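Long-range contacts in phosphoribosylformylglycinamidine synthase 2 (Thermus thermophilus, PDB 3VIU), which belongs to the PurM-like (AIR synthase-related) family, holds two tandem copies of its N- and C-terminal domains in one chain, and binds ADP and magnesium: residues 378-383 / 588-593; 371-376 / 494-499; 189-194 / 274-279. All blocks are in the same frame, centred on the assembly; numbering follows the deposited sequence.

Overall arrangement
Contacts 1 and 2 sit side by side at the two ends of helix 374-380. Contact 2 packs its N-terminal side on helix 495-515 of the second N-terminal domain, and contact 1 packs its C-terminal end on a loop of the second C-terminal domain. Their centres are 16 Å apart, and a salt bridge of 2.8 Å from R380 NH2 to E372 OE1 joins them. Contact 3 belongs to the first pair of domains, with its centre 52 Å from that of contact 1 and 42 Å from that of contact 2. In contact 3 the side chain of K275 lies about 7 Å from the bound ADP.

Contact 1. Residues 378-383 / 588-593; sequences RLRETP and FGHPPR
The C-terminal turn of helix 374-380 meets an irregular loop, 588-593, so that the CA atoms of R380 and G589 come within 4.3 Å. G589 N donates to L379 O at 3.0 Å and 175°, a nearly straight bond that reaches the oxygen from above its carbonyl plane. The same oxygen also accepts from T382 N, so two N-H groups grip it. G589 C lies 3.2 Å from R380 O; at phi +87° a CB on G589 would collide with F588 O. F588 holds CG in the crowded position between backbone N and carbonyl carbon (chi1 57°), sending its ring across T382 at about a right angle. T382 CG2 lies 3.9 Å from F588 CD1, and P383 O meets the ring edge 3.7 Å from F588 CE1. T382 OG1 bonds back to R378 O. R380 and H590 run side by side, CD of R380 3.8 Å from ND1 of H590, with guanidinium and imidazole planes nearly perpendicular. The guanidinium is held by L456 O and a salt bridge to E372. One backbone bond plus aliphatic and aromatic packing thus joins the helical turn to the loop, while the arginine's charge is paired outside the contact.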
# COMPACT_ATOMS: atom_id res chain seq x y z
N ARG A 378 -18.86 4.20 -22.57
CA ARG A 378 -19.80 5.29 -22.83
C ARG A 378 -19.40 6.55 -22.05
O ARG A 378 -19.31 7.64 -22.62
CB ARG A 378 -21.21 4.85 -22.44
CG ARG A 378 -22.32 5.77 -22.88
CD ARG A 378 -23.65 5.28 -22.32
NE ARG A 378 -24.80 5.93 -22.94
CZ ARG A 378 -24.97 7.25 -23.02
NH1 ARG A 378 -24.05 8.07 -22.52
NH2 ARG A 378 -26.05 7.74 -23.60
N LEU A 379 -19.15 6.39 -20.75
CA LEU A 379 -18.76 7.52 -19.92
C LEU A 379 -17.43 8.11 -20.38
O LEU A 379 -17.31 9.32 -20.53
CB LEU A 379 -18.68 7.09 -18.45
CG LEU A 379 -20.03 6.87 -17.77
CD1 LEU A 379 -19.86 6.31 -16.36
CD2 LEU A 379 -20.79 8.20 -17.75
N ARG A 380 -16.44 7.25 -20.60
CA ARG A 380 -15.11 7.70 -21.04
C ARG A 380 -15.13 8.47 -22.36
O ARG A 380 -14.40 9.44 -22.52
CB ARG A 380 -14.16 6.50 -21.16
CG ARG A 380 -12.76 6.86 -21.64
CD ARG A 380 -11.82 5.65 -21.63
NE ARG A 380 -12.16 4.64 -22.62
CZ ARG A 380 -12.61 3.42 -22.32
NH1 ARG A 380 -12.78 3.06 -21.05
NH2 ARG A 380 -12.89 2.55 -23.28
N GLU A 381 -15.96 8.02 -23.30
CA GLU A 381 -16.07 8.66 -24.60
C GLU A 381 -17.02 9.86 -24.61
O GLU A 381 -17.19 10.52 -25.64
CB GLU A 381 -16.51 7.64 -25.66
CG GLU A 381 -15.53 6.47 -25.83
CD GLU A 381 -15.92 5.53 -26.97
OE1 GLU A 381 -15.14 4.60 -27.25
OE2 GLU A 381 -17.00 5.71 -27.57
N THR A 382 -17.66 10.16 -23.48
CA THR A 382 -18.55 11.31 -23.45
C THR A 382 -17.70 12.57 -23.59
O THR A 382 -16.76 12.78 -22.83
CB THR A 382 -19.34 11.40 -22.14
OG1 THR A 382 -20.07 10.19 -21.94
CG2 THR A 382 -20.32 12.57 -22.19
N PRO A 383 -18.02 13.43 -24.57
CA PRO A 383 -17.25 14.66 -24.77
C PRO A 383 -17.37 15.58 -23.56
O PRO A 383 -18.42 15.66 -22.94
CB PRO A 383 -17.92 15.29 -26.01
CG PRO A 383 -18.57 14.13 -26.69
CD PRO A 383 -19.12 13.33 -25.54
N PHE A 588 -16.67 11.73 -16.00
CA PHE A 588 -16.71 11.17 -17.34
C PHE A 588 -15.56 11.75 -18.14
O PHE A 588 -14.78 12.54 -17.62
CB PHE A 588 -18.06 11.51 -17.99
CG PHE A 588 -18.35 12.99 -18.05
CD1 PHE A 588 -18.05 13.72 -19.19
CD2 PHE A 588 -18.93 13.64 -16.97
CE1 PHE A 588 -18.32 15.10 -19.26
CE2 PHE A 588 -19.21 15.01 -17.02
CZ PHE A 588 -18.91 15.74 -18.16
N GLY A 589 -15.45 11.36 -19.41
CA GLY A 589 -14.36 11.87 -20.23
C GLY A 589 -13.12 11.03 -20.09
O GLY A 589 -13.03 10.19 -19.20
N HIS A 590 -12.15 11.24 -20.97
CA HIS A 590 -10.91 10.48 -20.92
C HIS A 590 -9.99 11.03 -19.83
O HIS A 590 -9.88 12.23 -19.65
CB HIS A 590 -10.18 10.56 -22.26
CG HIS A 590 -9.09 9.54 -22.42
ND1 HIS A 590 -9.33 8.26 -22.88
CD2 HIS A 590 -7.76 9.60 -22.16
CE1 HIS A 590 -8.20 7.58 -22.88
NE2 HIS A 590 -7.23 8.37 -22.45
N PRO A 591 -9.34 10.13 -19.05
CA PRO A 591 -8.43 10.58 -17.99
C PRO A 591 -7.22 11.22 -18.68
O PRO A 591 -7.00 11.00 -19.86
CB PRO A 591 -8.06 9.27 -17.29
CG PRO A 591 -9.28 8.46 -17.46
CD PRO A 591 -9.66 8.71 -18.90
N PRO A 592 -6.42 12.01 -17.95
CA PRO A 592 -5.26 12.64 -18.59
C PRO A 592 -4.31 11.66 -19.27
O PRO A 592 -3.98 10.61 -18.72
CB PRO A 592 -4.59 13.39 -17.44
CG PRO A 592 -5.72 13.69 -16.53
CD PRO A 592 -6.52 12.41 -16.54
N ARG A 593 -3.86 11.99 -20.48
CA ARG A 593 -2.91 11.13 -21.17
C ARG A 593 -1.64 11.09 -20.32
O ARG A 593 -1.33 12.03 -19.60
CB ARG A 593 -2.56 11.68 -22.55
CG ARG A 593 -3.65 11.64 -23.60
CD ARG A 593 -3.03 11.88 -24.97
NE ARG A 593 -3.64 12.98 -25.71
CZ ARG A 593 -3.65 14.26 -25.31
NH1 ARG A 593 -3.09 14.61 -24.16
NH2 ARG A 593 -4.22 15.18 -26.08

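Contact 2. Residues 371-376 / 494-499; sequences REDPEV and TPEGYH
H499 leaves helix 495-515 with CG anti to the backbone N (chi1 -179°) and lays its imidazole along the incoming chain of 371-376. Its CB lies 3.6 Å from R371 N; next, CG and CD2 face the peptide between R371 and E372, and E372 N sits 3.7 Å above the ring centre. At the far end H499 CE1 meets E372 CB at 3.5 Å, and this CB sits over the ring face as the CH-pi partner. The E372 side chain crosses H499 obliquely and its carboxylate goes on to a salt bridge with R380. Beside H499 CB, R371 N donates to P495 O at 3.1 Å from well above the carbonyl plane; that oxygen also takes H499 N of its own helix. E496 CA makes a C-H...O contact of 3.2 Å with R371 O. CB and CG of E496 pack on D373 CB. A water accepts from D373 N at 2.8 Å and donates to E496 O. T494 and D373 are N-caps, accepting from G497 N and E375 N respectively, and D373 also pairs with R534. The chain 371-373 lies across the first turn of one N-capped helix, 495-515 of the second PurM-like N-terminal domain, and leads into another, 374-380.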
# COMPACT_ATOMS: atom_id res chain seq x y z
N ARG A 371 -14.09 -8.41 -21.15
CA ARG A 371 -14.79 -7.54 -22.09
C ARG A 371 -15.18 -6.32 -21.29
O ARG A 371 -15.82 -6.43 -20.23
CB ARG A 371 -16.05 -8.21 -22.66
CG ARG A 371 -16.64 -7.41 -23.81
CD ARG A 371 -17.86 -8.07 -24.44
NE ARG A 371 -19.09 -7.63 -23.80
CZ ARG A 371 -19.84 -8.40 -23.02
NH1 ARG A 371 -19.48 -9.66 -22.79
NH2 ARG A 371 -20.96 -7.92 -22.48
N GLU A 372 -14.81 -5.15 -21.78
CA GLU A 372 -15.12 -3.92 -21.08
C GLU A 372 -16.61 -3.62 -20.93
O GLU A 372 -17.41 -3.82 -21.85
CB GLU A 372 -14.43 -2.74 -21.76
CG GLU A 372 -14.74 -1.42 -21.09
CD GLU A 372 -13.80 -0.32 -21.51
OE1 GLU A 372 -13.66 -0.08 -22.73
OE2 GLU A 372 -13.21 0.31 -20.60
N ASP A 373 -16.97 -3.15 -19.74
CA ASP A 373 -18.34 -2.76 -19.41
C ASP A 373 -18.68 -1.61 -20.37
O ASP A 373 -18.06 -0.54 -20.34
CB ASP A 373 -18.36 -2.31 -17.94
CG ASP A 373 -19.73 -1.83 -17.49
OD1 ASP A 373 -19.89 -1.66 -16.26
OD2 ASP A 373 -20.62 -1.61 -18.32
N PRO A 374 -19.68 -1.81 -21.25
CA PRO A 374 -20.05 -0.76 -22.20
C PRO A 374 -20.33 0.60 -21.56
O PRO A 374 -20.11 1.64 -22.19
CB PRO A 374 -21.26 -1.35 -22.93
CG PRO A 374 -21.84 -2.31 -21.93
CD PRO A 374 -20.59 -2.96 -21.36
N GLU A 375 -20.81 0.60 -20.33
CA GLU A 375 -21.11 1.86 -19.65
C GLU A 375 -19.84 2.60 -19.30
O GLU A 375 -19.82 3.84 -19.29
CB GLU A 375 -21.96 1.61 -18.40
CG GLU A 375 -23.29 0.95 -18.73
CD GLU A 375 -24.07 1.71 -19.80
OE1 GLU A 375 -24.82 1.05 -20.57
OE2 GLU A 375 -23.95 2.95 -19.87
N VAL A 376 -18.78 1.87 -19.00
CA VAL A 376 -17.51 2.51 -18.69
C VAL A 376 -17.02 3.23 -19.95
O VAL A 376 -16.59 4.38 -19.89
CB VAL A 376 -16.45 1.47 -18.24
CG1 VAL A 376 -15.08 2.12 -18.19
CG2 VAL A 376 -16.82 0.92 -16.87
N THR A 494 -17.44 -12.26 -13.88
CA THR A 494 -17.97 -11.52 -15.02
C THR A 494 -16.86 -10.98 -15.93
O THR A 494 -15.78 -10.62 -15.46
CB THR A 494 -18.83 -10.32 -14.54
OG1 THR A 494 -17.98 -9.31 -13.99
CG2 THR A 494 -19.83 -10.77 -13.49
N PRO A 495 -17.12 -10.91 -17.24
CA PRO A 495 -16.15 -10.41 -18.22
C PRO A 495 -15.68 -8.99 -17.91
O PRO A 495 -14.51 -8.67 -18.11
CB PRO A 495 -16.91 -10.49 -19.54
CG PRO A 495 -17.84 -11.64 -19.33
CD PRO A 495 -18.34 -11.40 -17.92
N GLU A 496 -16.59 -8.14 -17.44
CA GLU A 496 -16.25 -6.75 -17.12
C GLU A 496 -15.25 -6.69 -15.96
O GLU A 496 -14.31 -5.90 -15.99
CB GLU A 496 -17.50 -5.95 -16.71
CG GLU A 496 -18.75 -6.18 -17.55
CD GLU A 496 -19.49 -7.44 -17.16
OE1 GLU A 496 -19.01 -8.54 -17.50
OE2 GLU A 496 -20.55 -7.35 -16.50
N GLY A 497 -15.48 -7.51 -14.95
CA GLY A 497 -14.60 -7.55 -13.80
C GLY A 497 -13.22 -8.07 -14.14
O GLY A 497 -12.20 -7.49 -13.76
N TYR A 498 -13.17 -9.19 -14.87
CA TYR A 498 -11.89 -9.77 -15.27
C TYR A 498 -11.15 -8.77 -16.14
O TYR A 498 -9.92 -8.65 -16.08
CB TYR A 498 -12.12 -11.06 -16.06
CG TYR A 498 -10.86 -11.87 -16.27
CD1 TYR A 498 -10.32 -12.64 -15.24
CD2 TYR A 498 -10.21 -11.86 -17.51
CE1 TYR A 498 -9.16 -13.39 -15.45
CE2 TYR A 498 -9.06 -12.60 -17.72
CZ TYR A 498 -8.53 -13.37 -16.69
OH TYR A 498 -7.40 -14.11 -16.92
N HIS A 499 -11.90 -8.04 -16.96
CA HIS A 499 -11.28 -7.05 -17.82
C HIS A 499 -10.57 -5.98 -16.99
O HIS A 499 -9.43 -5.62 -17.27
CB HIS A 499 -12.34 -6.41 -18.72
CG HIS A 499 -11.79 -5.39 -19.67
ND1 HIS A 499 -11.83 -4.04 -19.42
CD2 HIS A 499 -11.19 -5.54 -20.87
CE1 HIS A 499 -11.27 -3.39 -20.42
NE2 HIS A 499 -10.87 -4.28 -21.32
O HOH W 1 -15.03 -3.23 -17.71

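Contact 3. Residues 189-194 / 274-279; sequences SRASLG and HKSGLG
R190 folds its guanidinium over K275 of helix 264-275, crossing that side chain at about a right angle, with K275 CB 3.8 Å above one face of the group. The bend at chi2 (-69°) brings R190 NE to 3.4 Å from K275 O, which lies over the same flat group at an angle too poor for a hydrogen bond. R190 NH1 instead makes a salt bridge with E67, a residue of the ADP pocket, and a weak bond to S189 O. The like charges, R190 NH1 and K275 NZ, are 6.3 Å apart, and E67, which pairs with R190, probably eases their repulsion. S276 points its OG back beside its own backbone N, where it takes A191 N at 2.9 Å and a bent 130°; OG also bonds L272 O in the helix, so one hydroxyl links loop and helix. Further on, L278, its CG in the crowded position, places CD2 3.7 Å from L193 N and 4.1 Å from L193 CB, along the backbone from A191 to L193. T337 on strand 331-338 touches A191, L193 and L278 alike. S192 N and S192 O bond to E255 and T337 respectively. A Schellman motif at G277 (phi +70°) leads from the helix toward strand 279-283. That closing turn, packed on the chain leading into strand 196-201, joins helix to sheet in the first PurM-like C-terminal domain.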
# COMPACT_ATOMS: atom_id res chain seq x y z
N SER A 189 11.21 -17.72 4.81
CA SER A 189 10.41 -18.81 5.35
C SER A 189 10.99 -20.15 4.92
O SER A 189 10.40 -20.87 4.12
CB SER A 189 8.97 -18.67 4.85
OG SER A 189 8.11 -19.62 5.46
N ARG A 190 12.17 -20.48 5.46
CA ARG A 190 12.83 -21.73 5.14
C ARG A 190 13.09 -22.59 6.37
O ARG A 190 13.21 -22.07 7.49
CB ARG A 190 14.14 -21.47 4.42
CG ARG A 190 13.98 -20.86 3.04
CD ARG A 190 13.37 -21.85 2.05
NE ARG A 190 13.23 -21.26 0.72
CZ ARG A 190 12.45 -20.22 0.44
NH1 ARG A 190 11.73 -19.64 1.39
NH2 ARG A 190 12.39 -19.76 -0.81
N ALA A 191 13.17 -23.89 6.17
CA ALA A 191 13.42 -24.83 7.25
C ALA A 191 14.19 -26.03 6.71
O ALA A 191 13.90 -26.51 5.61
CB ALA A 191 12.10 -25.29 7.86
N SER A 192 15.17 -26.51 7.46
CA SER A 192 15.96 -27.67 7.04
C SER A 192 15.35 -28.94 7.61
O SER A 192 14.50 -28.90 8.50
CB SER A 192 17.42 -27.52 7.49
OG SER A 192 17.51 -27.37 8.89
N LEU A 193 15.79 -30.08 7.09
CA LEU A 193 15.25 -31.34 7.56
C LEU A 193 15.67 -31.67 8.98
O LEU A 193 16.81 -31.43 9.37
CB LEU A 193 15.65 -32.46 6.62
CG LEU A 193 15.04 -33.83 6.94
CD1 LEU A 193 13.53 -33.69 7.21
CD2 LEU A 193 15.31 -34.76 5.77
N GLY A 194 14.75 -32.22 9.76
CA GLY A 194 15.05 -32.60 11.13
C GLY A 194 15.02 -31.49 12.17
O GLY A 194 15.62 -31.61 13.23
N HIS A 274 6.29 -26.31 2.08
CA HIS A 274 6.34 -26.31 0.63
C HIS A 274 7.55 -25.57 0.05
O HIS A 274 8.22 -26.08 -0.85
CB HIS A 274 5.05 -25.71 0.08
CG HIS A 274 4.92 -25.81 -1.41
ND1 HIS A 274 4.85 -27.03 -2.06
CD2 HIS A 274 4.87 -24.86 -2.37
CE1 HIS A 274 4.77 -26.82 -3.36
NE2 HIS A 274 4.78 -25.51 -3.57
N LYS A 275 7.84 -24.38 0.58
CA LYS A 275 8.98 -23.59 0.11
C LYS A 275 10.30 -24.24 0.48
O LYS A 275 11.33 -23.96 -0.12
CB LYS A 275 8.95 -22.18 0.73
CG LYS A 275 7.67 -21.39 0.45
CD LYS A 275 7.78 -19.95 0.92
CE LYS A 275 6.42 -19.26 0.93
NZ LYS A 275 5.66 -19.52 -0.32
N SER A 276 10.26 -25.12 1.48
CA SER A 276 11.47 -25.80 1.95
C SER A 276 11.68 -27.14 1.25
O SER A 276 12.68 -27.82 1.49
CB SER A 276 11.40 -26.01 3.46
OG SER A 276 11.27 -24.78 4.15
N GLY A 277 10.73 -27.52 0.40
CA GLY A 277 10.85 -28.77 -0.32
C GLY A 277 10.70 -30.02 0.52
O GLY A 277 11.14 -31.09 0.13
N LEU A 278 10.10 -29.88 1.69
CA LEU A 278 9.89 -31.02 2.58
C LEU A 278 8.52 -30.89 3.24
O LEU A 278 7.73 -30.02 2.86
CB LEU A 278 11.01 -31.11 3.63
CG LEU A 278 11.42 -29.81 4.31
CD1 LEU A 278 10.25 -29.28 5.12
CD2 LEU A 278 12.66 -30.03 5.19
N GLY A 279 8.25 -31.74 4.22
CA GLY A 279 6.97 -31.68 4.89
C GLY A 279 7.06 -31.33 6.36
O GLY A 279 8.15 -31.21 6.92